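Local atomic coordinates of hemerythrin HHE cation binding domain protein (Mycobacterium kansasii, PDB entry 6TYJ), a protein that binds zinc or iron ions through histidine and carboxylate side chains inside a hemerythrin-like bundle of helices. Residues A[54-58]-A[114-118]; A[62-66]-A[118-124]; A[49-53]-A[150-155]; A[27-31]-A[104-108]. All coordinates share one frame. Numbering follows the deposited sequence.

Contact 1. Residues A[54-58]-A[114-118]; sequences HFRIE and HADEE. With ZN (zinc ion), chain B.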
loop_
_atom_site.group_PDB
_atom_site.type_symbol
_atom_site.label_atom_id
_atom_site.label_comp_id
_atom_site.label_asym_id
_atom_site.label_seq_id
_atom_site.Cartn_x
_atom_site.Cartn_y
_atom_site.Cartn_z
ATOM N N HIS A 54 0.589 -4.538 -0.150
ATOM C CA HIS A 54 1.721 -3.637 -0.021
ATOM C C HIS A 54 2.104 -3.423 1.432
ATOM O O HIS A 54 3.287 -3.563 1.800
ATOM C CB HIS A 54 1.370 -2.302 -0.655
ATOM C CG HIS A 54 2.522 -1.364 -0.717
ATOM N ND1 HIS A 54 3.491 -1.452 -1.684
ATOM C CD2 HIS A 54 2.856 -0.310 0.063
ATOM C CE1 HIS A 54 4.380 -0.488 -1.505
ATOM N NE2 HIS A 54 4.018 0.209 -0.443
ATOM N N PHE A 55 1.118 -3.093 2.278
ATOM C CA PHE A 55 1.417 -2.889 3.691
ATOM C C PHE A 55 1.904 -4.177 4.331
ATOM O O PHE A 55 2.754 -4.127 5.224
ATOM C CB PHE A 55 0.205 -2.331 4.441
ATOM C CG PHE A 55 -0.003 -0.856 4.223
ATOM C CD1 PHE A 55 0.766 -0.164 3.300
ATOM C CD2 PHE A 55 -0.943 -0.166 4.971
ATOM C CE1 PHE A 55 0.584 1.210 3.092
ATOM C CE2 PHE A 55 -1.131 1.188 4.775
ATOM C CZ PHE A 55 -0.360 1.879 3.836
ATOM N N ARG A 56 1.394 -5.330 3.884
ATOM C CA ARG A 56 1.839 -6.598 4.475
ATOM C C ARG A 56 3.282 -6.903 4.113
ATOM O O ARG A 56 4.054 -7.350 4.982
ATOM C CB ARG A 56 0.931 -7.735 4.026
ATOM C CG ARG A 56 -0.418 -7.754 4.711
ATOM C CD ARG A 56 -1.180 -9.014 4.358
ATOM N NE ARG A 56 -2.578 -8.877 4.729
ATOM C CZ ARG A 56 -3.090 -9.329 5.864
ATOM N NH1 ARG A 56 -2.316 -9.958 6.734
ATOM N NH2 ARG A 56 -4.379 -9.167 6.118
ATOM N N ILE A 57 3.668 -6.726 2.839
ATOM C CA ILE A 57 5.069 -7.010 2.553
ATOM C C ILE A 57 5.975 -6.012 3.255
ATOM O O ILE A 57 7.074 -6.408 3.701
ATOM C CB ILE A 57 5.390 -7.108 1.046
ATOM C CG1 ILE A 57 5.286 -5.768 0.329
ATOM C CG2 ILE A 57 4.521 -8.174 0.369
ATOM C CD1 ILE A 57 5.806 -5.868 -1.096
ATOM N N GLU A 58 5.542 -4.759 3.439
ATOM C CA GLU A 58 6.343 -3.808 4.203
ATOM C C GLU A 58 6.446 -4.266 5.661
ATOM O O GLU A 58 7.554 -4.359 6.218
ATOM C CB GLU A 58 5.766 -2.378 4.032
ATOM C CG GLU A 58 6.139 -1.770 2.694
ATOM C CD GLU A 58 5.530 -0.428 2.484
ATOM O OE1 GLU A 58 4.604 -0.074 3.199
ATOM O OE2 GLU A 58 6.009 0.248 1.560
ATOM N N HIS A 114 2.359 8.538 1.946
ATOM C CA HIS A 114 3.034 7.323 2.406
ATOM C C HIS A 114 4.276 7.067 1.576
ATOM O O HIS A 114 5.394 6.921 2.107
ATOM C CB HIS A 114 2.109 6.100 2.310
ATOM C CG HIS A 114 2.855 4.788 2.170
ATOM N ND1 HIS A 114 3.441 4.144 3.236
ATOM C CD2 HIS A 114 3.128 4.025 1.078
ATOM C CE1 HIS A 114 4.052 3.054 2.805
ATOM N NE2 HIS A 114 3.861 2.941 1.506
ATOM N N ALA A 115 4.067 6.944 0.266
ATOM C CA ALA A 115 5.126 6.594 -0.666
ATOM C C ALA A 115 6.218 7.639 -0.666
ATOM O O ALA A 115 7.404 7.302 -0.585
ATOM C CB ALA A 115 4.543 6.420 -2.070
ATOM N N ASP A 116 5.838 8.921 -0.775
ATOM C CA ASP A 116 6.828 9.992 -0.777
ATOM C C ASP A 116 7.678 9.968 0.490
ATOM O O ASP A 116 8.906 10.123 0.429
ATOM C CB ASP A 116 6.148 11.366 -0.926
ATOM C CG ASP A 116 5.485 11.567 -2.287
ATOM O OD1 ASP A 116 4.614 12.467 -2.396
ATOM O OD2 ASP A 116 5.815 10.833 -3.246
ATOM N N GLU A 117 7.042 9.809 1.659
ATOM C CA GLU A 117 7.809 9.811 2.902
ATOM C C GLU A 117 8.717 8.587 2.976
ATOM O O GLU A 117 9.868 8.683 3.414
ATOM C CB GLU A 117 6.878 9.850 4.120
ATOM C CG GLU A 117 7.606 10.012 5.493
ATOM C CD GLU A 117 7.963 8.683 6.190
ATOM O OE1 GLU A 117 7.207 7.687 6.064
ATOM O OE2 GLU A 117 9.007 8.639 6.881
ATOM N N GLU A 118 8.215 7.440 2.526
ATOM C CA GLU A 118 9.032 6.236 2.518
ATOM C C GLU A 118 10.206 6.364 1.557
ATOM O O GLU A 118 11.330 5.959 1.877
ATOM C CB GLU A 118 8.154 5.045 2.141
ATOM C CG GLU A 118 8.839 3.701 2.344
ATOM C CD GLU A 118 7.968 2.560 1.891
ATOM O OE1 GLU A 118 8.407 1.392 2.091
ATOM O OE2 GLU A 118 6.870 2.853 1.346
HETATM ZN ZN ZN B . 5.211 1.656 0.510
#
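A zinc ion joins two helix segments whose axes stay 14.0 Å apart, so the gap is spanned by long side chains. His54 and His114, both t at chi1, reach inward from their helices; His54 NE2 and His114 NE2 each lie 2.1 Å from ZN, and their rings meet rim to rim at 88°. Glu58 (m, then t) brings OE2 to 1.9 Å from ZN, and Glu118, extended with chi1 and chi2 both t, places OE2 at 2.2 Å. Each helix thus offers a histidine and, one turn later, a glutamate: the paired HxxxE ligands of a hemerythrin-type four-helix bundle. The two segments run nearly parallel, their axes at 25°. His20 completes this zinc site; Glu58 OE1 binds a second zinc, whose site includes His80 and His114, so Glu58 bridges the two metals. Phe55, m at chi1, turns its ring edge onto the face of His114 (Phe55 CE1 to His114 CE1, 3.9 Å), while His54 ND1 is hydrogen-bonded to His19 on helix 12-32.

Contact 2. Residues A[62-66]-A[118-124]; sequences YYPAL and EERDMIP. With ZN (zinc ion), chain B.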
loop_
_atom_site.group_PDB
_atom_site.type_symbol
_atom_site.label_atom_id
_atom_site.label_comp_id
_atom_site.label_asym_id
_atom_site.label_seq_id
_atom_site.Cartn_x
_atom_site.Cartn_y
_atom_site.Cartn_z
ATOM N N TYR A 62 9.965 -6.135 4.715
ATOM C CA TYR A 62 10.910 -5.047 4.472
ATOM C C TYR A 62 11.269 -4.300 5.756
ATOM O O TYR A 62 12.451 -4.105 6.068
ATOM C CB TYR A 62 10.315 -4.078 3.448
ATOM C CG TYR A 62 11.294 -2.983 3.049
ATOM C CD1 TYR A 62 12.446 -3.296 2.343
ATOM C CD2 TYR A 62 11.075 -1.651 3.402
ATOM C CE1 TYR A 62 13.340 -2.300 1.968
ATOM C CE2 TYR A 62 11.988 -0.641 3.044
ATOM C CZ TYR A 62 13.109 -0.981 2.330
ATOM O OH TYR A 62 14.025 -0.023 1.945
ATOM N N TYR A 63 10.264 -3.825 6.490
ATOM C CA TYR A 63 10.573 -3.081 7.699
ATOM C C TYR A 63 11.319 -3.932 8.736
ATOM O O TYR A 63 12.198 -3.369 9.407
ATOM C CB TYR A 63 9.283 -2.470 8.278
ATOM C CG TYR A 63 8.696 -1.333 7.483
ATOM C CD1 TYR A 63 9.494 -0.611 6.621
ATOM C CD2 TYR A 63 7.346 -0.990 7.593
ATOM C CE1 TYR A 63 8.974 0.462 5.877
ATOM C CE2 TYR A 63 6.828 0.075 6.856
ATOM C CZ TYR A 63 7.656 0.779 5.995
ATOM O OH TYR A 63 7.199 1.855 5.238
ATOM N N PRO A 64 11.072 -5.253 8.900
ATOM C CA PRO A 64 11.894 -6.011 9.855
ATOM C C PRO A 64 13.368 -6.022 9.483
ATOM O O PRO A 64 14.233 -5.977 10.378
ATOM C CB PRO A 64 11.253 -7.410 9.815
ATOM C CG PRO A 64 9.781 -7.095 9.557
ATOM C CD PRO A 64 9.836 -5.979 8.525
ATOM N N ALA A 65 13.675 -6.087 8.180
ATOM C CA ALA A 65 15.056 -6.033 7.718
ATOM C C ALA A 65 15.704 -4.702 8.055
ATOM O O ALA A 65 16.939 -4.613 8.191
ATOM C CB ALA A 65 15.115 -6.266 6.209
ATOM N N LEU A 66 14.892 -3.666 8.200
ATOM C CA LEU A 66 15.354 -2.326 8.501
ATOM C C LEU A 66 15.180 -1.971 9.976
ATOM O O LEU A 66 15.235 -0.788 10.324
ATOM C CB LEU A 66 14.613 -1.315 7.622
ATOM C CG LEU A 66 15.236 -1.050 6.242
ATOM C CD1 LEU A 66 15.298 -2.294 5.356
ATOM C CD2 LEU A 66 14.530 0.102 5.532
ATOM N N GLU A 118 8.215 7.440 2.526
ATOM C CA GLU A 118 9.032 6.236 2.518
ATOM C C GLU A 118 10.206 6.364 1.557
ATOM O O GLU A 118 11.330 5.959 1.877
ATOM C CB GLU A 118 8.154 5.045 2.141
ATOM C CG GLU A 118 8.839 3.701 2.344
ATOM C CD GLU A 118 7.968 2.560 1.891
ATOM O OE1 GLU A 118 8.407 1.392 2.091
ATOM O OE2 GLU A 118 6.870 2.853 1.346
ATOM N N GLU A 119 9.970 6.909 0.362
ATOM C CA GLU A 119 11.068 7.020 -0.589
ATOM C C GLU A 119 12.068 8.111 -0.211
ATOM O O GLU A 119 13.192 8.107 -0.729
ATOM C CB GLU A 119 10.499 7.234 -1.997
ATOM C CG GLU A 119 9.784 5.989 -2.498
ATOM C CD GLU A 119 9.157 6.149 -3.860
ATOM O OE1 GLU A 119 9.313 7.243 -4.448
ATOM O OE2 GLU A 119 8.530 5.183 -4.347
ATOM N N ARG A 120 11.709 9.000 0.716
ATOM C CA ARG A 120 12.662 9.953 1.275
ATOM C C ARG A 120 13.542 9.326 2.356
ATOM O O ARG A 120 14.762 9.538 2.379
ATOM C CB ARG A 120 11.912 11.156 1.858
ATOM C CG ARG A 120 12.831 12.128 2.605
ATOM C CD ARG A 120 12.106 13.360 3.154
ATOM N NE ARG A 120 11.497 13.138 4.468
ATOM C CZ ARG A 120 10.191 13.231 4.711
ATOM N NH1 ARG A 120 9.350 13.547 3.731
ATOM N NH2 ARG A 120 9.723 13.018 5.935
ATOM N N ASP A 121 12.922 8.581 3.272
ATOM C CA ASP A 121 13.517 8.183 4.544
ATOM C C ASP A 121 13.973 6.736 4.587
ATOM O O ASP A 121 14.895 6.421 5.338
ATOM C CB ASP A 121 12.505 8.364 5.684
ATOM C CG ASP A 121 12.219 9.812 6.009
ATOM O OD1 ASP A 121 12.940 10.701 5.512
ATOM O OD2 ASP A 121 11.263 10.053 6.778
ATOM N N MET A 122 13.322 5.845 3.834
ATOM C CA MET A 122 13.443 4.408 4.091
ATOM C C MET A 122 13.821 3.578 2.872
ATOM O O MET A 122 14.065 2.372 3.030
ATOM C CB MET A 122 12.136 3.854 4.689
ATOM C CG MET A 122 11.854 4.325 6.115
ATOM S SD MET A 122 12.970 3.573 7.312
ATOM C CE MET A 122 12.075 2.060 7.607
ATOM N N ILE A 123 13.896 4.182 1.687
ATOM C CA ILE A 123 14.329 3.537 0.446
ATOM C C ILE A 123 15.355 4.437 -0.233
ATOM O O ILE A 123 14.980 5.496 -0.762
ATOM C CB ILE A 123 13.145 3.277 -0.502
ATOM C CG1 ILE A 123 12.076 2.402 0.164
ATOM C CG2 ILE A 123 13.635 2.669 -1.834
ATOM C CD1 ILE A 123 10.781 2.305 -0.664
ATOM N N PRO A 124 16.658 4.084 -0.256
ATOM C CA PRO A 124 17.268 2.881 0.337
ATOM C C PRO A 124 17.275 2.921 1.844
ATOM O O PRO A 124 16.874 3.913 2.437
ATOM C CB PRO A 124 18.708 2.899 -0.190
ATOM C CG PRO A 124 18.742 3.922 -1.253
ATOM C CD PRO A 124 17.651 4.906 -0.959
HETATM ZN ZN ZN B . 5.211 1.656 0.510
#
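Met122 forms the apolar centre, its side chain folded by three successive m torsions so that CE touches two residues of 62-66: Met122 CE lies 3.8 Å from Tyr63 CD1 and 3.8 Å from Leu66 CD2. Next to this cluster Ile123 packs on Tyr62, with Ile123 CG1 4.1 Å from Tyr62 CZ. Both segments are at the ends of their helices. Leu66 and Met122 are the first residues to leave helical backbone angles, and their CA atoms, 8.3 Å apart, mark the closest backbone approach. Here Met122 turns its carbonyl to the other segment: Tyr62 OH donates a short 2.6 Å hydrogen bond to Met122 O, tying one helix to the chain leaving the other. At the polar edge Glu118 extends toward the tyrosines, its OE1 4.2 Å from Tyr62 CE2 and its OE2 bound to ZN at 2.2 Å, so the packing adjoins the metal site of this hemerythrin-like bundle. Helix 12-32 meets the contact through Tyr13 and Leu16, which touch Tyr62, and helix 70-91 through Leu72 and Ile73 against Met122, while Met143 of helix 133-161 also reaches Tyr62.

Contact 3. Residues A[49-53]-A[150-155]; sequences IELDI and YRGSAL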
loop_
_atom_site.group_PDB
_atom_site.type_symbol
_atom_site.label_atom_id
_atom_site.label_comp_id
_atom_site.label_asym_id
_atom_site.label_seq_id
_atom_site.Cartn_x
_atom_site.Cartn_y
_atom_site.Cartn_z
ATOM N N ILE A 49 -6.928 -4.235 -2.978
ATOM C CA ILE A 49 -6.114 -5.457 -3.037
ATOM C C ILE A 49 -4.631 -5.109 -2.992
ATOM O O ILE A 49 -3.857 -5.667 -2.189
ATOM C CB ILE A 49 -6.471 -6.265 -4.299
ATOM C CG1 ILE A 49 -7.899 -6.823 -4.188
ATOM C CG2 ILE A 49 -5.423 -7.353 -4.578
ATOM C CD1 ILE A 49 -8.434 -7.387 -5.472
ATOM N N GLU A 50 -4.198 -4.188 -3.861
ATOM C CA GLU A 50 -2.785 -3.841 -3.923
ATOM C C GLU A 50 -2.332 -3.186 -2.630
ATOM O O GLU A 50 -1.213 -3.424 -2.172
ATOM C CB GLU A 50 -2.505 -2.925 -5.137
ATOM C CG GLU A 50 -2.797 -3.620 -6.477
ATOM C CD GLU A 50 -2.143 -4.982 -6.603
ATOM O OE1 GLU A 50 -0.914 -5.082 -6.407
ATOM O OE2 GLU A 50 -2.864 -5.949 -6.936
ATOM N N LEU A 51 -3.191 -2.368 -2.014
ATOM C CA LEU A 51 -2.827 -1.722 -0.757
ATOM C C LEU A 51 -2.644 -2.753 0.350
ATOM O O LEU A 51 -1.664 -2.698 1.097
ATOM C CB LEU A 51 -3.886 -0.687 -0.362
ATOM C CG LEU A 51 -3.725 0.036 0.979
ATOM C CD1 LEU A 51 -2.312 0.579 1.142
ATOM C CD2 LEU A 51 -4.755 1.164 1.137
ATOM N N ASP A 52 -3.600 -3.678 0.478
ATOM C CA ASP A 52 -3.499 -4.782 1.441
ATOM C C ASP A 52 -2.151 -5.471 1.341
ATOM O O ASP A 52 -1.431 -5.615 2.343
ATOM C CB ASP A 52 -4.637 -5.777 1.176
ATOM C CG ASP A 52 -4.628 -6.973 2.106
ATOM O OD1 ASP A 52 -4.096 -6.873 3.218
ATOM O OD2 ASP A 52 -5.164 -8.019 1.712
ATOM N N ILE A 53 -1.776 -5.891 0.138
ATOM C CA ILE A 53 -0.556 -6.686 0.045
ATOM C C ILE A 53 0.686 -5.821 0.204
ATOM O O ILE A 53 1.735 -6.307 0.677
ATOM C CB ILE A 53 -0.528 -7.505 -1.249
ATOM C CG1 ILE A 53 -0.311 -6.642 -2.468
ATOM C CG2 ILE A 53 -1.834 -8.281 -1.417
ATOM C CD1 ILE A 53 -0.594 -7.459 -3.764
ATOM N N TYR A 150 0.251 -13.112 -1.174
ATOM C CA TYR A 150 -0.693 -12.229 -0.498
ATOM C C TYR A 150 -1.793 -11.758 -1.447
ATOM O O TYR A 150 -2.942 -11.560 -1.031
ATOM C CB TYR A 150 0.031 -11.010 0.079
ATOM C CG TYR A 150 0.899 -11.272 1.288
ATOM C CD1 TYR A 150 0.801 -12.443 2.006
ATOM C CD2 TYR A 150 1.768 -10.280 1.735
ATOM C CE1 TYR A 150 1.599 -12.661 3.124
ATOM C CE2 TYR A 150 2.558 -10.473 2.846
ATOM C CZ TYR A 150 2.472 -11.669 3.526
ATOM O OH TYR A 150 3.281 -11.888 4.636
ATOM N N ARG A 151 -1.477 -11.571 -2.724
ATOM C CA ARG A 151 -2.546 -11.198 -3.639
ATOM C C ARG A 151 -3.565 -12.323 -3.775
ATOM O O ARG A 151 -4.770 -12.069 -3.836
ATOM C CB ARG A 151 -1.983 -10.792 -5.002
ATOM C CG ARG A 151 -3.068 -10.159 -5.873
ATOM C CD ARG A 151 -2.554 -9.670 -7.230
ATOM N NE ARG A 151 -1.646 -8.527 -7.169
ATOM C CZ ARG A 151 -0.328 -8.585 -7.338
ATOM N NH1 ARG A 151 0.282 -9.756 -7.566
ATOM N NH2 ARG A 151 0.384 -7.469 -7.284
ATOM N N GLY A 152 -3.095 -13.574 -3.793
ATOM C CA GLY A 152 -4.020 -14.699 -3.819
ATOM C C GLY A 152 -4.955 -14.709 -2.626
ATOM O O GLY A 152 -6.160 -14.906 -2.771
ATOM N N SER A 153 -4.403 -14.522 -1.418
ATOM C CA SER A 153 -5.274 -14.543 -0.248
ATOM C C SER A 153 -6.158 -13.303 -0.176
ATOM O O SER A 153 -7.310 -13.408 0.266
ATOM C CB SER A 153 -4.449 -14.733 1.035
ATOM O OG SER A 153 -3.455 -13.742 1.183
ATOM N N ALA A 154 -5.670 -12.145 -0.631
ATOM C CA ALA A 154 -6.502 -10.948 -0.670
ATOM C C ALA A 154 -7.694 -11.164 -1.592
ATOM O O ALA A 154 -8.839 -10.849 -1.240
ATOM C CB ALA A 154 -5.633 -9.768 -1.107
ATOM N N LEU A 155 -7.447 -11.747 -2.770
ATOM C CA LEU A 155 -8.532 -12.028 -3.713
ATOM C C LEU A 155 -9.521 -13.019 -3.124
ATOM O O LEU A 155 -10.739 -12.849 -3.257
ATOM C CB LEU A 155 -7.968 -12.595 -5.011
ATOM C CG LEU A 155 -7.225 -11.583 -5.864
ATOM C CD1 LEU A 155 -6.521 -12.321 -6.975
ATOM C CD2 LEU A 155 -8.247 -10.619 -6.402
#
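The two helical segments cross at 128° with their axes 9.2 Å apart, and their backbones come close at two points: the CA atoms of Ile49 and Ala154 are 6.0 Å apart, those of Ile53 and Tyr150 5.6 Å. At the first of these Ala154 presents only a methyl group. Ala154 CB is 4.2 Å from Ile49 CG2, 4.1 Å from Ile53 CG2 and 3.4 Å from Asp52 OD2. Ile53 CG2 also packs 3.6 Å from Tyr150 CB, and Ile49 CD1 meets Leu155 CD2 at 3.4 Å. Alongside this apolar strip, Arg151 and Glu50 form a two-pronged salt bridge: Arg151 NH2 donates to Glu50 OE1 and Arg151 NE to Glu50 OE2, both at 2.9 Å and nearly linear. Ile53 CD1 lies over one face of the guanidinium, 3.7 Å from Arg151 NH2. Glu50 OE1 is also hydrogen-bonded to His19, linking the pair to helix 12-32, and Asp52 forms a salt bridge with Arg56 on its own helix. Helix 133-161 here packs obliquely across helix 38-65 of the hemerythrin-type bundle, and Leu166 of the short helix 163-168 closes in on Ile49, Asp52 and Ala154.

Contact 4. Residues A[27-31]-A[104-108]; sequences GRKIS and WNSFK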
loop_
_atom_site.group_PDB
_atom_site.type_symbol
_atom_site.label_atom_id
_atom_site.label_comp_id
_atom_site.label_asym_id
_atom_site.label_seq_id
_atom_site.Cartn_x
_atom_site.Cartn_y
_atom_site.Cartn_z
ATOM N N GLY A 27 -4.586 4.933 -8.377
ATOM C CA GLY A 27 -5.176 6.152 -7.835
ATOM C C GLY A 27 -5.522 7.164 -8.914
ATOM O O GLY A 27 -6.553 7.833 -8.834
ATOM N N ARG A 28 -4.659 7.298 -9.928
ATOM C CA ARG A 28 -4.943 8.204 -11.040
ATOM C C ARG A 28 -6.126 7.697 -11.872
ATOM O O ARG A 28 -7.018 8.480 -12.238
ATOM C CB ARG A 28 -3.670 8.368 -11.886
ATOM C CG ARG A 28 -3.824 9.187 -13.151
ATOM C CD ARG A 28 -2.492 9.321 -13.900
ATOM N NE ARG A 28 -1.930 8.038 -14.334
ATOM C CZ ARG A 28 -0.969 7.364 -13.693
ATOM N NH1 ARG A 28 -0.440 7.835 -12.564
ATOM N NH2 ARG A 28 -0.527 6.210 -14.184
ATOM N N LYS A 29 -6.187 6.382 -12.141
ATOM C CA LYS A 29 -7.311 5.844 -12.910
ATOM C C LYS A 29 -8.628 6.021 -12.161
ATOM O O LYS A 29 -9.659 6.360 -12.765
ATOM C CB LYS A 29 -7.085 4.365 -13.240
ATOM C CG LYS A 29 -5.942 4.111 -14.182
ATOM C CD LYS A 29 -6.020 2.722 -14.766
ATOM C CE LYS A 29 -7.196 2.610 -15.720
ATOM N NZ LYS A 29 -7.046 1.430 -16.620
ATOM N N ILE A 30 -8.617 5.786 -10.852
ATOM C CA ILE A 30 -9.806 6.029 -10.041
ATOM C C ILE A 30 -10.242 7.477 -10.166
ATOM O O ILE A 30 -11.409 7.763 -10.464
ATOM C CB ILE A 30 -9.539 5.642 -8.577
ATOM C CG1 ILE A 30 -9.349 4.136 -8.513
ATOM C CG2 ILE A 30 -10.708 6.115 -7.689
ATOM C CD1 ILE A 30 -8.700 3.686 -7.218
ATOM N N SER A 31 -9.298 8.413 -9.975
ATOM C CA SER A 31 -9.622 9.839 -10.041
ATOM C C SER A 31 -10.212 10.219 -11.379
ATOM O O SER A 31 -11.060 11.127 -11.458
ATOM C CB SER A 31 -8.375 10.687 -9.813
ATOM O OG SER A 31 -7.791 10.431 -8.560
ATOM N N TRP A 104 -12.344 11.299 -1.293
ATOM C CA TRP A 104 -11.380 10.571 -2.114
ATOM C C TRP A 104 -10.071 11.347 -2.216
ATOM O O TRP A 104 -8.984 10.781 -2.048
ATOM C CB TRP A 104 -11.954 10.298 -3.509
ATOM C CG TRP A 104 -10.863 9.911 -4.471
ATOM C CD1 TRP A 104 -10.360 10.659 -5.482
ATOM C CD2 TRP A 104 -10.086 8.711 -4.431
ATOM N NE1 TRP A 104 -9.330 9.987 -6.111
ATOM C CE2 TRP A 104 -9.152 8.784 -5.483
ATOM C CE3 TRP A 104 -10.114 7.564 -3.627
ATOM C CZ2 TRP A 104 -8.239 7.770 -5.749
ATOM C CZ3 TRP A 104 -9.197 6.550 -3.884
ATOM C CH2 TRP A 104 -8.277 6.663 -4.939
ATOM N N ASN A 105 -10.155 12.656 -2.444
ATOM C CA ASN A 105 -8.932 13.449 -2.562
ATOM C C ASN A 105 -8.147 13.463 -1.257
ATOM O O ASN A 105 -6.915 13.400 -1.274
ATOM C CB ASN A 105 -9.267 14.871 -3.012
ATOM C CG ASN A 105 -9.631 14.933 -4.473
ATOM O OD1 ASN A 105 -9.118 14.154 -5.279
ATOM N ND2 ASN A 105 -10.509 15.869 -4.836
ATOM N N SER A 106 -8.843 13.554 -0.119
ATOM C CA SER A 106 -8.165 13.510 1.170
ATOM C C SER A 106 -7.450 12.177 1.359
ATOM O O SER A 106 -6.326 12.135 1.869
ATOM C CB SER A 106 -9.163 13.758 2.303
ATOM O OG SER A 106 -9.635 15.103 2.278
ATOM N N PHE A 107 -8.083 11.084 0.953
ATOM C CA PHE A 107 -7.431 9.784 1.054
ATOM C C PHE A 107 -6.241 9.684 0.107
ATOM O O PHE A 107 -5.150 9.232 0.506
ATOM C CB PHE A 107 -8.434 8.670 0.766
ATOM C CG PHE A 107 -7.810 7.306 0.758
ATOM C CD1 PHE A 107 -7.391 6.716 1.941
ATOM C CD2 PHE A 107 -7.624 6.626 -0.439
ATOM C CE1 PHE A 107 -6.822 5.470 1.940
ATOM C CE2 PHE A 107 -7.034 5.376 -0.454
ATOM C CZ PHE A 107 -6.629 4.792 0.735
ATOM N N LYS A 108 -6.442 10.063 -1.157
ATOM C CA LYS A 108 -5.368 10.034 -2.148
ATOM C C LYS A 108 -4.138 10.790 -1.649
ATOM O O LYS A 108 -3.002 10.315 -1.794
ATOM C CB LYS A 108 -5.875 10.597 -3.475
ATOM C CG LYS A 108 -4.907 10.413 -4.617
ATOM C CD LYS A 108 -5.526 10.771 -5.960
ATOM C CE LYS A 108 -5.634 12.269 -6.128
ATOM N NZ LYS A 108 -5.912 12.683 -7.540
#
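This is a side-chain-mediated packing contact, partly buried, between two antiparallel helices of the hemerythrin-like bundle. It joins the C-terminal part of helix 12-32 to the early turns of helix 100-121, well along the bundle from the five-ligand zinc site. The segment axes run at 169° and keep 11.5 Å apart, a separation bridged mainly by the indole of Trp104. With chi1 at t, Trp104 points across the gap and meets two kinds of partner. Ile30 lies over its face: Ile30 CG2 is 3.7 Å from the centroid of the six-membered ring of Trp104 and 18° off the ring normal, a CH-pi contact. At the ring edge, Trp104 NE1 donates a 2.9 Å hydrogen bond to Ser31 OG, and Gly27 O sits 3.5 Å from Trp104 CZ2. Lys108, one turn further along the helix, brings NZ to 3.1 Å from the same Ser31 OG and donates a second bond. Arg40 of helix 38-65 adds a cation-pi contact to the indole, and Leu90 of helix 70-91 also packs against it. Ser31, m at chi1, donates a hydrogen bond to Gly27 O, 2.9 Å from Ser31 OG. Its hydroxyl therefore accepts twice from helix 100-121 while donating within its own helix, so a single small side chain satisfies the indole nitrogen and receives the lysine ammonium beside the Ile30-Trp104 packing.

Overall arrangement
Contact 1 is the most central of the four. It and contact 2 join the same pair, helices 38-65 and 100-121, share Glu118 and touch directly: Tyr63 N lies 2.8 Å from Glu58 O, a probable hydrogen bond. Metal coordination dominates contact 1, whereas apolar packing and one hydrogen bond mark the helix ends in contact 2. Contact 3, also largely buried, uses helix 38-65 again but brings in helix 133-161, combining close apolar packing with a salt bridge. Contact 4, more exposed, joins helix 12-32 to helix 100-121, the latter shared with contacts 1 and 2, through indole and hydroxyl chemistry; its Phe107 CZ lies 4.1 Å from Leu51 CD2 of contact 3. Contacts 2 and 4 lie on opposite sides of the chain's centre.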